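Long-range contacts in GCN5-related N-acetyltransferase (Kribbella flavida, PDB 4MY0), which probably transfers the acetyl group of acetyl-CoA to an amine substrate, possibly an aminoglycoside: residues G318-L322 with T332-G338; E202-A206 with V215-S219; W74-R79 with H179-R183; D20-V24 with E61-A65. All blocks are in the same frame, centred on the assembly; numbering follows the deposited sequence.

Contact 1. Residues G318-L322 with T332-G338; sequences GRWHL and TPSDRSG
In the beta hairpin of strands 318-325 and 328-333, R319, W320 and H321 meet T332, P333 and the loop into which the second strand runs out. H321 and T332 form an antiparallel hydrogen-bonded pair, with T332 N giving to H321 O at 2.9 Å and H321 N answering to T332 O. Next comes the non-hydrogen-bonded pair of W320 and P333, where indole CZ3 rests against P333 CD at 3.7 Å. One residue further, S334 N gives to R319 O at 2.9 Å, so backbone bonding outlasts the strand.

R319 follows the loop as it peels away. Its CG stands opposite the backbone N (chi1 -173°) and the chain runs straight to NE, laying CG beside S334 CB (3.8 Å) and CD against R336 O at 3.1 Å. The peptide joining R336 and S337 lies over one face of the guanidinium, offset toward its rim. At the tip, NH1 gives a nearly straight bond (170°) to G338 O, 3.0 Å away and almost in the guanidinium plane. The loop is also tied to itself: S334 OG accepts from R336 N at 3.2 Å, an ST turn.

D305 on the neighbouring strand 302-309 gathers the polar ends, forming salt bridges with R319 NE and R336 NH1 and hydrogen bonds with S334 OG and H321 ND1. Its carboxylate probably offsets the nearness of the two arginines. E303 takes H321 NE2. The arrangement is that of an edge hairpin in the mixed sheet of the sterol carrier protein-like domain, its outgoing loop held by an extended arginine, a backbone bond and the shared D305.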
loop_
_atom_site.group_PDB
_atom_site.type_symbol
_atom_site.label_atom_id
_atom_site.label_comp_id
_atom_site.label_asym_id
_atom_site.label_seq_id
_atom_site.Cartn_x
_atom_site.Cartn_y
_atom_site.Cartn_z
ATOM N N GLY C 318 -2.580 -29.290 45.398
ATOM C CA GLY C 318 -1.846 -29.944 46.478
ATOM C C GLY C 318 -0.435 -30.303 46.061
ATOM O O GLY C 318 0.039 -29.889 44.984
ATOM N N ARG C 319 0.244 -31.072 46.909
ATOM C CA ARG C 319 1.632 -31.427 46.655
ATOM C C ARG C 319 1.763 -32.790 45.991
ATOM O O ARG C 319 1.243 -33.797 46.476
ATOM C CB ARG C 319 2.456 -31.392 47.938
ATOM C CG ARG C 319 3.932 -31.585 47.673
ATOM C CD ARG C 319 4.727 -31.280 48.908
ATOM N NE ARG C 319 6.162 -31.438 48.705
ATOM C CZ ARG C 319 7.062 -30.631 49.249
ATOM N NH1 ARG C 319 6.656 -29.612 49.998
ATOM N NH2 ARG C 319 8.358 -30.830 49.043
ATOM N N TRP C 320 2.492 -32.807 44.888
ATOM C CA TRP C 320 2.664 -33.997 44.088
ATOM C C TRP C 320 4.145 -34.300 43.907
ATOM O O TRP C 320 4.986 -33.404 43.966
ATOM C CB TRP C 320 2.030 -33.767 42.717
ATOM C CG TRP C 320 0.554 -33.525 42.759
ATOM C CD1 TRP C 320 -0.079 -32.316 42.855
ATOM C CD2 TRP C 320 -0.479 -34.514 42.679
ATOM N NE1 TRP C 320 -1.440 -32.499 42.852
ATOM C CE2 TRP C 320 -1.712 -33.840 42.743
ATOM C CE3 TRP C 320 -0.479 -35.909 42.566
ATOM C CZ2 TRP C 320 -2.939 -34.515 42.695
ATOM C CZ3 TRP C 320 -1.697 -36.581 42.525
ATOM C CH2 TRP C 320 -2.908 -35.886 42.589
ATOM N N HIS C 321 4.459 -35.571 43.703
ATOM C CA HIS C 321 5.805 -35.972 43.338
ATOM C C HIS C 321 5.827 -36.402 41.870
ATOM O O HIS C 321 5.013 -37.226 41.433
ATOM C CB HIS C 321 6.296 -37.111 44.227
ATOM C CG HIS C 321 7.645 -37.624 43.835
ATOM N ND1 HIS C 321 8.806 -36.921 44.077
ATOM C CD2 HIS C 321 8.014 -38.749 43.180
ATOM C CE1 HIS C 321 9.836 -37.597 43.602
ATOM N NE2 HIS C 321 9.382 -38.710 43.052
ATOM N N LEU C 322 6.735 -35.813 41.099
ATOM C CA LEU C 322 6.901 -36.189 39.699
ATOM C C LEU C 322 8.092 -37.138 39.539
ATOM O O LEU C 322 9.223 -36.811 39.919
ATOM C CB LEU C 322 7.077 -34.948 38.824
ATOM C CG LEU C 322 7.350 -35.194 37.334
ATOM C CD1 LEU C 322 6.115 -35.732 36.622
ATOM C CD2 LEU C 322 7.843 -33.918 36.667
ATOM N N THR C 332 2.387 -38.489 41.597
ATOM C CA THR C 332 1.726 -39.081 42.763
ATOM C C THR C 332 1.705 -38.103 43.944
ATOM O O THR C 332 2.572 -37.232 44.038
ATOM C CB THR C 332 2.435 -40.378 43.216
ATOM O OG1 THR C 332 3.825 -40.108 43.432
ATOM C CG2 THR C 332 2.289 -41.480 42.167
ATOM N N PRO C 333 0.725 -38.254 44.859
ATOM C CA PRO C 333 0.644 -37.372 46.032
ATOM C C PRO C 333 1.888 -37.434 46.909
ATOM O O PRO C 333 2.464 -38.515 47.063
ATOM C CB PRO C 333 -0.545 -37.947 46.809
ATOM C CG PRO C 333 -1.398 -38.592 45.764
ATOM C CD PRO C 333 -0.409 -39.196 44.808
ATOM N N SER C 334 2.285 -36.299 47.482
ATOM C CA SER C 334 3.451 -36.247 48.374
ATOM C C SER C 334 3.058 -35.750 49.763
ATOM O O SER C 334 2.266 -34.816 49.879
ATOM C CB SER C 334 4.533 -35.325 47.793
ATOM O OG SER C 334 5.647 -35.210 48.673
ATOM N N ASP C 335 3.619 -36.349 50.812
ATOM C CA ASP C 335 3.338 -35.876 52.167
ATOM C C ASP C 335 4.474 -35.010 52.721
ATOM O O ASP C 335 4.521 -34.716 53.922
ATOM C CB ASP C 335 3.007 -37.041 53.107
ATOM C CG ASP C 335 4.042 -38.150 53.064
ATOM O OD1 ASP C 335 5.174 -37.895 52.598
ATOM O OD2 ASP C 335 3.726 -39.280 53.513
ATOM N N ARG C 336 5.376 -34.594 51.831
ATOM C CA ARG C 336 6.503 -33.749 52.211
ATOM C C ARG C 336 6.037 -32.300 52.394
ATOM O O ARG C 336 4.946 -31.941 51.942
ATOM C CB ARG C 336 7.640 -33.869 51.179
ATOM C CG ARG C 336 8.303 -35.269 51.161
ATOM C CD ARG C 336 9.443 -35.391 50.135
ATOM N NE ARG C 336 8.954 -35.650 48.782
ATOM C CZ ARG C 336 8.663 -36.861 48.305
ATOM N NH1 ARG C 336 8.216 -37.002 47.062
ATOM N NH2 ARG C 336 8.814 -37.935 49.067
ATOM N N SER C 337 6.835 -31.480 53.083
ATOM C CA SER C 337 6.418 -30.107 53.391
ATOM C C SER C 337 7.547 -29.070 53.345
ATOM O O SER C 337 7.328 -27.906 53.676
ATOM C CB SER C 337 5.714 -30.053 54.749
ATOM O OG SER C 337 6.560 -30.523 55.786
ATOM N N GLY C 338 8.744 -29.492 52.938
ATOM C CA GLY C 338 9.867 -28.574 52.791
ATOM C C GLY C 338 9.726 -27.668 51.574
ATOM O O GLY C 338 8.682 -27.658 50.916
#

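Contact 2. Residues E202-A206 with V215-S219; sequences EENFA and VYNWS
F205 and Y216 pair as an antiparallel hydrogen-bonded couple: F205 N gives to Y216 O at 2.7 Å, and Y216 N gives to F205 O at 2.9 Å. The latter carbonyl also receives the CA-H of V215. Beyond this pair a water bridges the two segments, donating to E203 O (2.7 Å) and accepting from W218 N (2.9 Å).

The side-chain amides of N204 and N217 lie alongside each other, pointing the same way. N217 ND2 makes only a weak, bent bond (129°) to N204 OD1 at 3.2 Å, and its other partner, D226, is weak too, whereas N204 ND2 is taken up by W198 O. All this belongs to the hairpin of strands 205-209 and 212-219 in the second GNAT domain of the chain. On one face of the hairpin F205, Y216 and W218 form an aromatic cluster. F205 sets its CB over the centre of the Y216 ring, 4.1 Å from the centroid, and turns its ring edge to the same face, a T-shaped pair with planes at 87°. The far corner of F205, CE2, meets W218 CD1 at 3.5 Å. The indole NE1 next to it is satisfied across a subunit boundary, by the carbonyl of A26 in a neighbouring subunit.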
loop_
_atom_site.group_PDB
_atom_site.type_symbol
_atom_site.label_atom_id
_atom_site.label_comp_id
_atom_site.label_asym_id
_atom_site.label_seq_id
_atom_site.Cartn_x
_atom_site.Cartn_y
_atom_site.Cartn_z
ATOM N N GLU C 202 -12.428 -30.786 -3.034
ATOM C CA GLU C 202 -11.809 -30.553 -4.342
ATOM C C GLU C 202 -10.818 -29.383 -4.369
ATOM O O GLU C 202 -10.029 -29.260 -5.301
ATOM C CB GLU C 202 -12.881 -30.343 -5.419
ATOM C CG GLU C 202 -13.311 -31.616 -6.137
ATOM C CD GLU C 202 -14.456 -31.379 -7.115
ATOM O OE1 GLU C 202 -14.302 -30.538 -8.030
ATOM O OE2 GLU C 202 -15.512 -32.034 -6.962
ATOM N N GLU C 203 -10.860 -28.533 -3.348
ATOM C CA GLU C 203 -9.966 -27.376 -3.271
ATOM C C GLU C 203 -8.623 -27.738 -2.657
ATOM O O GLU C 203 -7.668 -26.954 -2.703
ATOM C CB GLU C 203 -10.631 -26.240 -2.497
ATOM C CG GLU C 203 -12.000 -25.897 -3.075
ATOM C CD GLU C 203 -12.666 -24.737 -2.372
ATOM O OE1 GLU C 203 -13.635 -24.184 -2.940
ATOM O OE2 GLU C 203 -12.224 -24.389 -1.253
ATOM N N ASN C 204 -8.543 -28.939 -2.098
ATOM C CA ASN C 204 -7.292 -29.417 -1.528
ATOM C C ASN C 204 -6.604 -30.377 -2.476
ATOM O O ASN C 204 -7.250 -31.269 -3.033
ATOM C CB ASN C 204 -7.552 -30.068 -0.171
ATOM C CG ASN C 204 -8.023 -29.064 0.853
ATOM O OD1 ASN C 204 -7.617 -27.893 0.814
ATOM N ND2 ASN C 204 -8.904 -29.492 1.752
ATOM N N PHE C 205 -5.299 -30.187 -2.665
ATOM C CA PHE C 205 -4.544 -31.011 -3.599
ATOM C C PHE C 205 -3.602 -31.895 -2.783
ATOM O O PHE C 205 -2.650 -31.396 -2.183
ATOM C CB PHE C 205 -3.747 -30.133 -4.578
ATOM C CG PHE C 205 -4.556 -29.013 -5.207
ATOM C CD1 PHE C 205 -5.925 -29.158 -5.445
ATOM C CD2 PHE C 205 -3.941 -27.816 -5.560
ATOM C CE1 PHE C 205 -6.674 -28.121 -6.011
ATOM C CE2 PHE C 205 -4.674 -26.777 -6.134
ATOM C CZ PHE C 205 -6.044 -26.925 -6.353
ATOM N N ALA C 206 -3.888 -33.196 -2.742
ATOM C CA ALA C 206 -3.135 -34.135 -1.905
ATOM C C ALA C 206 -2.340 -35.114 -2.759
ATOM O O ALA C 206 -2.867 -35.655 -3.718
ATOM C CB ALA C 206 -4.085 -34.905 -0.976
ATOM N N VAL C 215 -0.279 -31.930 1.285
ATOM C CA VAL C 215 -1.590 -31.385 0.971
ATOM C C VAL C 215 -1.429 -29.885 0.823
ATOM O O VAL C 215 -0.897 -29.220 1.712
ATOM C CB VAL C 215 -2.611 -31.683 2.074
ATOM C CG1 VAL C 215 -3.996 -31.170 1.663
ATOM C CG2 VAL C 215 -2.652 -33.199 2.354
ATOM N N TYR C 216 -1.860 -29.348 -0.313
ATOM C CA TYR C 216 -1.758 -27.910 -0.532
ATOM C C TYR C 216 -2.954 -27.369 -1.309
ATOM O O TYR C 216 -3.821 -28.132 -1.753
ATOM C CB TYR C 216 -0.431 -27.532 -1.202
ATOM C CG TYR C 216 -0.248 -28.036 -2.618
ATOM C CD1 TYR C 216 -0.378 -27.178 -3.704
ATOM C CD2 TYR C 216 0.085 -29.359 -2.867
ATOM C CE1 TYR C 216 -0.195 -27.628 -4.990
ATOM C CE2 TYR C 216 0.266 -29.822 -4.156
ATOM C CZ TYR C 216 0.125 -28.955 -5.214
ATOM O OH TYR C 216 0.330 -29.419 -6.497
ATOM N N ASN C 217 -3.015 -26.044 -1.436
ATOM C CA ASN C 217 -4.141 -25.394 -2.109
ATOM C C ASN C 217 -3.772 -23.980 -2.539
ATOM O O ASN C 217 -2.695 -23.481 -2.193
ATOM C CB ASN C 217 -5.371 -25.362 -1.192
ATOM C CG ASN C 217 -5.024 -24.964 0.235
ATOM O OD1 ASN C 217 -4.702 -23.808 0.508
ATOM N ND2 ASN C 217 -5.082 -25.929 1.151
ATOM N N TRP C 218 -4.660 -23.334 -3.295
ATOM C CA TRP C 218 -4.421 -21.956 -3.716
ATOM C C TRP C 218 -4.696 -20.980 -2.596
ATOM O O TRP C 218 -5.680 -21.131 -1.875
ATOM C CB TRP C 218 -5.311 -21.606 -4.902
ATOM C CG TRP C 218 -4.885 -22.308 -6.152
ATOM C CD1 TRP C 218 -5.442 -23.431 -6.700
ATOM C CD2 TRP C 218 -3.792 -21.943 -7.005
ATOM N NE1 TRP C 218 -4.766 -23.774 -7.843
ATOM C CE2 TRP C 218 -3.753 -22.873 -8.057
ATOM C CE3 TRP C 218 -2.861 -20.900 -6.992
ATOM C CZ2 TRP C 218 -2.806 -22.805 -9.080
ATOM C CZ3 TRP C 218 -1.922 -20.831 -8.003
ATOM C CH2 TRP C 218 -1.896 -21.785 -9.031
ATOM N N SER C 219 -3.842 -19.964 -2.479
ATOM C CA SER C 219 -4.078 -18.856 -1.551
ATOM C C SER C 219 -3.808 -17.520 -2.275
ATOM O O SER C 219 -2.667 -17.071 -2.341
ATOM C CB SER C 219 -3.182 -19.005 -0.316
ATOM O OG SER C 219 -3.552 -18.109 0.713
HETATM O O HOH W 1 -7.214 -24.525 -3.837
#

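Contact 3. Residues W74-R79 with H179-R183; sequences WWGGRR and HEASR
G77 and R183 bring their backbones almost into touch, their CA atoms 3.6 Å apart, where the tight turn joining strands 61-75 and 78-90 meets the C-terminal end of helix 168-182. The turn is type I' from W75 to R78, with both G76 and G77 at positive phi. R183 has just left the helix, also at positive phi, and its C atom is 3.3 Å from G77 N.

W74 supplies the main side-chain surface. H179 CB sits squarely over its six-membered ring, 3.6 Å from the centroid, a CH-pi contact; the imidazole then turns its edge to the five-membered ring, with planes at 77°, in a T-shaped pair. On the opposite face of the indole lies R79 CG, while E180 CG meets the rim at CZ3 (3.8 Å). Beyond it, E180 OE2 makes a long salt bridge to R79 NH1 at 3.8 Å. A water ties the turn to the helix more closely, donating to G77 O at 2.9 Å and to E180 OE2 at 3.1 Å.

Between the two segments themselves, cohesion thus rests on aromatic and glycine packing, one water and a long charge pair; direct hydrogen bonds to the turn come from the residues that follow, A184 and S185.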
loop_
_atom_site.group_PDB
_atom_site.type_symbol
_atom_site.label_atom_id
_atom_site.label_comp_id
_atom_site.label_asym_id
_atom_site.label_seq_id
_atom_site.Cartn_x
_atom_site.Cartn_y
_atom_site.Cartn_z
ATOM N N TRP C 74 -0.272 -34.372 20.262
ATOM C CA TRP C 74 1.018 -35.024 20.452
ATOM C C TRP C 74 1.780 -34.311 21.559
ATOM O O TRP C 74 1.836 -33.081 21.582
ATOM C CB TRP C 74 1.824 -34.968 19.155
ATOM C CG TRP C 74 1.347 -35.937 18.100
ATOM C CD1 TRP C 74 0.486 -35.681 17.066
ATOM C CD2 TRP C 74 1.724 -37.314 17.978
ATOM N NE1 TRP C 74 0.309 -36.818 16.311
ATOM C CE2 TRP C 74 1.059 -37.835 16.848
ATOM C CE3 TRP C 74 2.560 -38.156 18.719
ATOM C CZ2 TRP C 74 1.199 -39.165 16.443
ATOM C CZ3 TRP C 74 2.709 -39.473 18.311
ATOM C CH2 TRP C 74 2.031 -39.966 17.184
ATOM N N TRP C 75 2.346 -35.082 22.486
ATOM C CA TRP C 75 3.271 -34.518 23.464
ATOM C C TRP C 75 4.423 -35.479 23.697
ATOM O O TRP C 75 4.223 -36.613 24.180
ATOM C CB TRP C 75 2.554 -34.165 24.772
ATOM C CG TRP C 75 1.731 -32.907 24.645
ATOM C CD1 TRP C 75 0.368 -32.825 24.527
ATOM C CD2 TRP C 75 2.220 -31.559 24.594
ATOM N NE1 TRP C 75 -0.017 -31.508 24.425
ATOM C CE2 TRP C 75 1.101 -30.709 24.456
ATOM C CE3 TRP C 75 3.494 -30.986 24.658
ATOM C CZ2 TRP C 75 1.219 -29.315 24.382
ATOM C CZ3 TRP C 75 3.610 -29.595 24.572
ATOM C CH2 TRP C 75 2.482 -28.780 24.440
ATOM N N GLY C 76 5.625 -35.031 23.323
ATOM C CA GLY C 76 6.811 -35.875 23.371
ATOM C C GLY C 76 6.625 -37.178 22.625
ATOM O O GLY C 76 7.062 -38.235 23.083
ATOM N N GLY C 77 5.962 -37.124 21.473
ATOM C CA GLY C 77 5.811 -38.321 20.661
ATOM C C GLY C 77 4.762 -39.322 21.137
ATOM O O GLY C 77 4.743 -40.462 20.677
ATOM N N ARG C 78 3.883 -38.902 22.047
ATOM C CA ARG C 78 2.711 -39.710 22.393
ATOM C C ARG C 78 1.410 -38.903 22.241
ATOM O O ARG C 78 1.411 -37.673 22.363
ATOM C CB ARG C 78 2.839 -40.296 23.804
ATOM C CG ARG C 78 4.006 -41.273 23.968
ATOM C CD ARG C 78 3.638 -42.454 24.870
ATOM N NE ARG C 78 3.561 -42.082 26.278
ATOM C CZ ARG C 78 2.675 -42.575 27.145
ATOM N NH1 ARG C 78 1.764 -43.459 26.757
ATOM N NH2 ARG C 78 2.690 -42.170 28.405
ATOM N N ARG C 79 0.302 -39.593 21.973
ATOM C CA ARG C 79 -0.989 -38.922 21.771
ATOM C C ARG C 79 -1.731 -38.733 23.087
ATOM O O ARG C 79 -1.922 -39.687 23.832
ATOM C CB ARG C 79 -1.883 -39.725 20.820
ATOM C CG ARG C 79 -1.321 -39.930 19.412
ATOM C CD ARG C 79 -2.223 -40.898 18.660
ATOM N NE ARG C 79 -1.678 -41.295 17.373
ATOM C CZ ARG C 79 -0.760 -42.245 17.213
ATOM N NH1 ARG C 79 -0.268 -42.885 18.270
ATOM N NH2 ARG C 79 -0.320 -42.543 15.995
ATOM N N HIS C 179 5.890 -38.558 13.846
ATOM C CA HIS C 179 5.824 -37.858 15.120
ATOM C C HIS C 179 6.367 -38.685 16.282
ATOM O O HIS C 179 6.844 -38.115 17.265
ATOM C CB HIS C 179 4.396 -37.386 15.398
ATOM C CG HIS C 179 3.937 -36.305 14.469
ATOM N ND1 HIS C 179 4.816 -35.542 13.731
ATOM C CD2 HIS C 179 2.698 -35.864 14.154
ATOM C CE1 HIS C 179 4.138 -34.676 12.998
ATOM N NE2 HIS C 179 2.850 -34.849 13.236
ATOM N N GLU C 180 6.298 -40.012 16.177
ATOM C CA GLU C 180 6.875 -40.878 17.213
ATOM C C GLU C 180 8.397 -40.866 17.157
ATOM O O GLU C 180 9.069 -40.907 18.190
ATOM C CB GLU C 180 6.360 -42.320 17.094
ATOM C CG GLU C 180 4.893 -42.478 17.457
ATOM C CD GLU C 180 4.354 -43.869 17.177
ATOM O OE1 GLU C 180 4.973 -44.604 16.376
ATOM O OE2 GLU C 180 3.306 -44.222 17.764
ATOM N N ALA C 181 8.934 -40.809 15.943
ATOM C CA ALA C 181 10.381 -40.813 15.729
ATOM C C ALA C 181 11.010 -39.497 16.185
ATOM O O ALA C 181 12.095 -39.490 16.759
ATOM C CB ALA C 181 10.701 -41.064 14.260
ATOM N N SER C 182 10.337 -38.384 15.913
ATOM C CA SER C 182 10.865 -37.080 16.307
ATOM C C SER C 182 10.428 -36.635 17.719
ATOM O O SER C 182 10.866 -35.591 18.199
ATOM C CB SER C 182 10.476 -36.017 15.282
ATOM O OG SER C 182 9.100 -35.698 15.390
ATOM N N ARG C 183 9.589 -37.430 18.382
ATOM C CA ARG C 183 9.027 -37.052 19.687
ATOM C C ARG C 183 8.338 -35.696 19.619
ATOM O O ARG C 183 8.532 -34.840 20.485
ATOM C CB ARG C 183 10.102 -37.046 20.775
ATOM C CG ARG C 183 10.541 -38.434 21.186
ATOM C CD ARG C 183 11.905 -38.382 21.823
ATOM N NE ARG C 183 12.916 -38.959 20.945
ATOM C CZ ARG C 183 13.869 -38.268 20.331
ATOM N NH1 ARG C 183 13.963 -36.956 20.501
ATOM N NH2 ARG C 183 14.739 -38.899 19.550
HETATM O O HOH W 2 3.113 -42.909 20.553
#

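Contact 4. Residues D20-V24 with E61-A65; sequences DVLRV and EVVAA
V62 points from strand 61-75 toward helix 18-26 and meets D20 and V21 there. Its CB touches D20 CB at 3.9 Å. From that carbon the two branches part: CG2 stays against D20 CB, while CG1, set opposite the backbone N (chi1 171°), reaches V21 CG2 at 4.1 Å and comes loosely toward V24 CG2. V62 thus wedges between residues of successive helix turns. A65, three positions on, fills the next place along the strand, its CB lying 3.8 Å from V21 CG1. The short helix and strand segments cross at -57° with their axes 8.0 Å apart, and V24 CG2 settles on the V62 carbonyl O, 3.7 Å away.

At the strand's beginning the apolar seam gives way to charge. R23 bends at chi2 and chi3, which folds its guanidinium back to D20 on its own helix: NH2 is 2.7 Å from D20 OD1, a salt bridge that includes only a weak hydrogen bond. The same NH2 is 3.5 Å from E61 OE2, so one arginine nitrogen serves two carboxylates and probably eases their mutual repulsion. R162 of a neighbouring subunit adds a long, weak ion pair to E61.

Past V62 the strand carries a classic beta bulge, V63 and A64 both facing V56 on strand 53-58. V24 also touches V89, and its side chain lies about 6 Å from that of R95, an acetyl-CoA-binding residue. A helix laid across antiparallel strands beside the coenzyme pocket is the arrangement expected of the N-terminal part of a GNAT fold.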
loop_
_atom_site.group_PDB
_atom_site.type_symbol
_atom_site.label_atom_id
_atom_site.label_comp_id
_atom_site.label_asym_id
_atom_site.label_seq_id
_atom_site.Cartn_x
_atom_site.Cartn_y
_atom_site.Cartn_z
ATOM N N ASP C 20 -30.144 -19.640 16.838
ATOM C CA ASP C 20 -29.843 -18.643 17.869
ATOM C C ASP C 20 -28.338 -18.502 18.120
ATOM O O ASP C 20 -27.830 -17.381 18.281
ATOM C CB ASP C 20 -30.582 -18.971 19.169
ATOM C CG ASP C 20 -32.093 -18.938 19.000
ATOM O OD1 ASP C 20 -32.670 -17.832 19.100
ATOM O OD2 ASP C 20 -32.700 -20.011 18.760
ATOM N N VAL C 21 -27.620 -19.624 18.158
ATOM C CA VAL C 21 -26.165 -19.555 18.306
ATOM C C VAL C 21 -25.570 -18.783 17.131
ATOM O O VAL C 21 -24.675 -17.961 17.315
ATOM C CB VAL C 21 -25.534 -20.950 18.403
ATOM C CG1 VAL C 21 -24.008 -20.845 18.356
ATOM C CG2 VAL C 21 -25.992 -21.646 19.691
ATOM N N LEU C 22 -26.091 -19.031 15.926
ATOM C CA LEU C 22 -25.643 -18.298 14.740
ATOM C C LEU C 22 -25.837 -16.783 14.847
ATOM O O LEU C 22 -24.995 -16.027 14.352
ATOM C CB LEU C 22 -26.318 -18.821 13.472
ATOM C CG LEU C 22 -25.727 -20.124 12.947
ATOM C CD1 LEU C 22 -26.539 -20.632 11.773
ATOM C CD2 LEU C 22 -24.277 -19.921 12.550
ATOM N N ARG C 23 -26.933 -16.342 15.476
ATOM C CA ARG C 23 -27.131 -14.909 15.721
ATOM C C ARG C 23 -26.022 -14.364 16.603
ATOM O O ARG C 23 -25.439 -13.322 16.305
ATOM C CB ARG C 23 -28.479 -14.619 16.393
ATOM C CG ARG C 23 -28.762 -13.102 16.543
ATOM C CD ARG C 23 -29.506 -12.735 17.835
ATOM N NE ARG C 23 -30.703 -13.555 18.013
ATOM C CZ ARG C 23 -30.847 -14.477 18.961
ATOM N NH1 ARG C 23 -29.884 -14.684 19.848
ATOM N NH2 ARG C 23 -31.969 -15.181 19.034
ATOM N N VAL C 24 -25.733 -15.062 17.697
ATOM C CA VAL C 24 -24.689 -14.611 18.607
ATOM C C VAL C 24 -23.325 -14.627 17.905
ATOM O O VAL C 24 -22.494 -13.739 18.100
ATOM C CB VAL C 24 -24.635 -15.474 19.881
ATOM C CG1 VAL C 24 -23.570 -14.937 20.846
ATOM C CG2 VAL C 24 -25.987 -15.501 20.552
ATOM N N GLU C 61 -33.594 -17.429 25.844
ATOM C CA GLU C 61 -32.764 -16.815 24.812
ATOM C C GLU C 61 -31.298 -17.257 24.960
ATOM O O GLU C 61 -30.722 -17.157 26.053
ATOM C CB GLU C 61 -32.854 -15.292 24.895
ATOM C CG GLU C 61 -32.849 -14.596 23.549
ATOM C CD GLU C 61 -34.206 -14.657 22.859
ATOM O OE1 GLU C 61 -35.206 -14.198 23.456
ATOM O OE2 GLU C 61 -34.272 -15.165 21.719
ATOM N N VAL C 62 -30.698 -17.747 23.873
ATOM C CA VAL C 62 -29.278 -18.119 23.885
ATOM C C VAL C 62 -28.440 -16.847 23.933
ATOM O O VAL C 62 -28.611 -15.949 23.129
ATOM C CB VAL C 62 -28.879 -18.977 22.665
ATOM C CG1 VAL C 62 -27.358 -19.138 22.604
ATOM C CG2 VAL C 62 -29.559 -20.351 22.711
ATOM N N VAL C 63 -27.528 -16.772 24.886
ATOM C CA VAL C 63 -26.782 -15.538 25.131
ATOM C C VAL C 63 -25.264 -15.775 24.944
ATOM O O VAL C 63 -24.472 -14.835 24.756
ATOM C CB VAL C 63 -27.192 -15.045 26.546
ATOM C CG1 VAL C 63 -26.067 -14.413 27.299
ATOM C CG2 VAL C 63 -28.433 -14.145 26.453
ATOM N N ALA C 64 -24.863 -17.045 24.957
ATOM C CA ALA C 64 -23.446 -17.407 24.800
ATOM C C ALA C 64 -23.302 -18.868 24.377
ATOM O O ALA C 64 -24.195 -19.690 24.624
ATOM C CB ALA C 64 -22.671 -17.147 26.101
ATOM N N ALA C 65 -22.193 -19.204 23.730
ATOM C CA ALA C 65 -22.009 -20.587 23.271
ATOM C C ALA C 65 -20.540 -20.904 23.032
ATOM O O ALA C 65 -19.749 -20.012 22.755
ATOM C CB ALA C 65 -22.834 -20.849 21.991
#

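How the contacts relate
Along the chain contact 4 closes first, then contact 3, contact 2 and contact 1, each complete before the next opens. Contacts 3 and 4 share strand 61-75, one near each end, their centres 38 Å apart on opposite sides of the chain's centre. Contact 4 belongs to the first GNAT domain, contact 2 to the second, and contact 3 packs a turn of the first against helix 168-182, about 100 residues later. Contact 1 stands apart in the sterol carrier protein-like domain, its centre 51 Å from contact 2. None touches another. Contacts 4 and 2 each have a side chain about 7 Å from a bound coenzyme, while 1 and 3 lie away from the sites.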